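Local coordinates for DUF2442 domain-containing protein (Rhodospirillum rubrum ATCC 11170, PDB 3K8R) that is of unknown function but belongs to the DUF2442 family and pairs two small antiparallel beta sheets with short helices in a two-chain assembly, at residues 60-63 / 64-68; 86-90 / 91-95. All blocks are in the same frame, centred on the assembly; numbering follows the deposited sequence.

Interaction 1: residues 60-63 / 64-68; sequences EGAS and DDQLC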
# COMPACT_ATOMS: atom_id res chain seq x y z
N GLU A 60 -6.27 -16.39 -8.56
CA GLU A 60 -6.56 -15.98 -9.94
C GLU A 60 -7.99 -16.25 -10.40
O GLU A 60 -8.52 -15.48 -11.18
CB GLU A 60 -5.65 -16.67 -10.96
CG GLU A 60 -4.15 -16.44 -10.82
CD GLU A 60 -3.47 -17.42 -9.87
OE1 GLU A 60 -4.12 -17.92 -8.92
OE2 GLU A 60 -2.27 -17.68 -10.09
N GLY A 61 -8.59 -17.34 -9.92
CA GLY A 61 -9.93 -17.73 -10.34
C GLY A 61 -11.02 -17.63 -9.30
O GLY A 61 -12.14 -18.05 -9.55
N ALA A 62 -10.72 -17.05 -8.14
CA ALA A 62 -11.72 -16.94 -7.07
C ALA A 62 -12.83 -15.96 -7.44
O ALA A 62 -12.60 -15.01 -8.17
CB ALA A 62 -11.06 -16.51 -5.80
N SER A 63 -14.03 -16.20 -6.91
CA SER A 63 -15.16 -15.32 -7.17
C SER A 63 -15.20 -14.20 -6.14
O SER A 63 -14.57 -14.30 -5.10
CB SER A 63 -16.46 -16.11 -7.08
OG SER A 63 -16.66 -16.60 -5.77
N ASP A 64 -15.94 -13.15 -6.44
CA ASP A 64 -16.10 -12.05 -5.48
C ASP A 64 -16.49 -12.65 -4.14
O ASP A 64 -15.81 -12.40 -3.15
CB ASP A 64 -17.15 -11.04 -5.95
CG ASP A 64 -16.64 -10.17 -7.09
OD1 ASP A 64 -15.51 -10.39 -7.55
OD2 ASP A 64 -17.37 -9.24 -7.50
N ASP A 65 -17.55 -13.46 -4.11
CA ASP A 65 -17.98 -14.13 -2.88
C ASP A 65 -16.81 -14.76 -2.15
O ASP A 65 -16.61 -14.51 -0.96
CB ASP A 65 -19.04 -15.20 -3.17
CG ASP A 65 -20.44 -14.64 -3.31
OD1 ASP A 65 -20.64 -13.41 -3.26
OD2 ASP A 65 -21.38 -15.46 -3.44
N GLN A 66 -16.03 -15.57 -2.85
CA GLN A 66 -14.89 -16.23 -2.22
C GLN A 66 -13.84 -15.27 -1.71
O GLN A 66 -13.19 -15.54 -0.71
CB GLN A 66 -14.26 -17.22 -3.18
CG GLN A 66 -15.18 -18.37 -3.48
CD GLN A 66 -14.58 -19.39 -4.39
OE1 GLN A 66 -13.85 -19.06 -5.33
NE2 GLN A 66 -14.89 -20.65 -4.13
N LEU A 67 -13.66 -14.14 -2.39
CA LEU A 67 -12.63 -13.17 -2.00
C LEU A 67 -12.95 -12.48 -0.67
O LEU A 67 -12.04 -12.15 0.08
CB LEU A 67 -12.38 -12.16 -3.12
CG LEU A 67 -11.63 -12.74 -4.32
CD1 LEU A 67 -11.67 -11.79 -5.49
CD2 LEU A 67 -10.19 -13.09 -3.95
N CYS A 68 -14.23 -12.30 -0.37
CA CYS A 68 -14.67 -11.69 0.88
C CYS A 68 -14.29 -12.45 2.14
O CYS A 68 -14.32 -11.88 3.22
CB CYS A 68 -16.18 -11.57 0.89
SG CYS A 68 -16.73 -10.58 -0.45
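S63 and Q66 grip each other through two bonds running in opposite senses. The backbone N of Q66 donates to S63 OG over 3.2 Å, and an N-H...O angle of 166° shows the bond to be nearly straight. In return, S63 N donates to Q66 OE1 at 3.3 Å, approaching 23° off the plane of the amide rather than within it. The torsions account for both halves. S63 OG sits between its own backbone N and carbonyl carbon (chi1 64°), which turns the hydroxyl toward the first turn of the helix, while Q66 has CG beside its backbone N and an extended chain that brings the amide back beside the serine, where its rotation about the last bond directs OE1 to S63 N. CG of Q66 lies against S63 OG at 3.3 Å, and OE1 also rests 3.5 Å from A62 CA. This reciprocal pair, backbone to side chain each way, is a capping box, with S63 as N-cap of the short helix 64-67. The serine's carbonyl enters the helix as well: L67 N donates to S63 O at 2.9 Å, nearly along the C=O axis. The leucine side chain lies beside the same carbonyl, its CG 3.4 Å from S63 O, and its CD2 meets A62 CB in an apolar contact of 4.0 Å. Farther out, L84 packs on A62, while P53 and Y32 cover L67. The two aspartates of the first turn hold basic partners elsewhere in the chain: D64 OD1 forms a salt bridge with R54, which also bonds A62 O, and D65 OD1 forms one with R34. Their negative charge at the helix start probably complements the helix dipole.

Interaction 2: residues 86-90 / 91-95; sequences VDLSL and PGLMA. With EDO (1,2-ethanediol), chain D.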
# COMPACT_ATOMS: atom_id res chain seq x y z
N VAL A 86 -5.45 -20.43 0.97
CA VAL A 86 -4.45 -19.52 0.42
C VAL A 86 -3.93 -18.61 1.52
O VAL A 86 -4.69 -18.13 2.35
CB VAL A 86 -5.02 -18.69 -0.74
CG1 VAL A 86 -4.06 -17.58 -1.12
CG2 VAL A 86 -5.32 -19.61 -1.93
N ASP A 87 -2.61 -18.42 1.54
CA ASP A 87 -1.92 -17.56 2.50
C ASP A 87 -0.97 -16.62 1.78
O ASP A 87 -0.07 -17.05 1.06
CB ASP A 87 -1.19 -18.39 3.56
CG ASP A 87 -2.13 -18.91 4.63
OD1 ASP A 87 -3.03 -18.16 5.04
OD2 ASP A 87 -1.96 -20.06 5.09
N LEU A 88 -1.18 -15.32 1.94
CA LEU A 88 -0.35 -14.34 1.27
C LEU A 88 0.36 -13.55 2.35
O LEU A 88 -0.14 -13.42 3.47
CB LEU A 88 -1.21 -13.39 0.41
CG LEU A 88 -2.12 -14.02 -0.65
CD1 LEU A 88 -3.03 -12.96 -1.26
CD2 LEU A 88 -1.33 -14.75 -1.74
N SER A 89 1.54 -13.03 2.00
CA SER A 89 2.34 -12.21 2.91
C SER A 89 2.04 -10.76 2.66
O SER A 89 2.07 -10.35 1.51
CB SER A 89 3.82 -12.46 2.64
OG SER A 89 4.62 -11.48 3.28
N LEU A 90 1.73 -9.98 3.69
CA LEU A 90 1.45 -8.54 3.50
C LEU A 90 2.73 -7.81 3.07
O LEU A 90 2.72 -7.07 2.08
CB LEU A 90 0.85 -7.91 4.77
CG LEU A 90 0.61 -6.40 4.82
CD1 LEU A 90 -0.31 -5.92 3.69
CD2 LEU A 90 0.04 -6.05 6.18
N PRO A 91 3.84 -8.03 3.80
CA PRO A 91 5.06 -7.36 3.38
C PRO A 91 5.44 -7.73 1.95
O PRO A 91 5.91 -6.86 1.20
CB PRO A 91 6.11 -7.87 4.37
CG PRO A 91 5.33 -8.29 5.57
CD PRO A 91 4.03 -8.78 5.06
N GLY A 92 5.25 -8.99 1.58
CA GLY A 92 5.54 -9.47 0.23
C GLY A 92 4.70 -8.71 -0.78
O GLY A 92 5.22 -8.18 -1.76
N LEU A 93 3.40 -8.64 -0.52
CA LEU A 93 2.47 -7.93 -1.40
C LEU A 93 2.86 -6.46 -1.51
O LEU A 93 2.79 -5.87 -2.58
CB LEU A 93 1.02 -8.08 -0.91
CG LEU A 93 0.35 -9.45 -1.03
CD1 LEU A 93 -1.05 -9.41 -0.43
CD2 LEU A 93 0.27 -9.90 -2.47
N MSE A 94 3.27 -5.86 -0.40
CA MSE A 94 3.66 -4.45 -0.42
C MSE A 94 5.00 -4.24 -1.13
O MSE A 94 5.28 -3.15 -1.61
CB MSE A 94 3.65 -3.87 1.01
CG MSE A 94 2.24 -3.95 1.62
SE MSE A 94 1.98 -3.01 3.30
CE MSE A 94 2.31 -1.19 2.75
N ALA A 95 5.81 -5.29 -1.22
CA ALA A 95 7.09 -5.24 -1.92
C ALA A 95 6.89 -5.46 -3.42
O ALA A 95 7.84 -5.33 -4.20
CB ALA A 95 8.03 -6.30 -1.38
C1 EDO D . 3.61 -14.54 -0.60
O1 EDO D . 2.33 -13.88 -0.52
C2 EDO D . 4.61 -13.68 -1.37
O2 EDO D . 4.08 -12.38 -1.66
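L90 and M94, a selenomethionine, lie side by side and point the same way, with L90 CD1 3.7 Å from M94 SE. In M94, CG anti to the carbonyl carbon (chi1 -61°) and an extended second torsion carry the selenium beside that leucine branch. Their backbones are joined too, M94 N donating to L90 O at 2.8 Å. F49 and L43 touch both side chains, and F49 of the second subunit also packs on M94. L88 and L93 meet at a different angle: their side chains cross obliquely, L88 CB touching L93 CD1 at 4.1 Å. S89 serves the first helical turn with two acceptors. Its carbonyl O takes L93 N at 3.0 Å, while its hydroxyl, with OG anti to the backbone N (chi1 167°), accepts from G92 N at 3.1 Å and lies 3.3 Å from P91 CD. Being a proline, P91 has no N-H to offer at this first turn. A 1,2-ethanediol, probably from the crystallisation liquor, takes S89 N on its O1 at 2.8 Å, in a nearly straight bond (167°), and also bonds I97 O. Together these contacts make a strand-to-helix junction in which S89, the last residue of strand 86-89, is the N-cap of helix 90-94.

In the fold
From the N terminus, the chain first builds the antiparallel sheet 27-33, 38-43 and 48-51, then reaches interaction 1, where the loop after strand 48-51 turns into helix 64-67. Strands 71-73, 78-81 and 86-89 form the second antiparallel sheet, and interaction 2 closes the exit from its last strand into helix 90-94. The two are in series, neither nested nor crossed: each is a local contact at the start of a short helix with a serine at its N-cap. The centres of interaction 1 and interaction 2 lie about 17 Å apart, on opposite sides of the chain's centre. Interaction 1 thus marks the passage between sheets, whereas interaction 2 packs helix 90-94 against the first sheet.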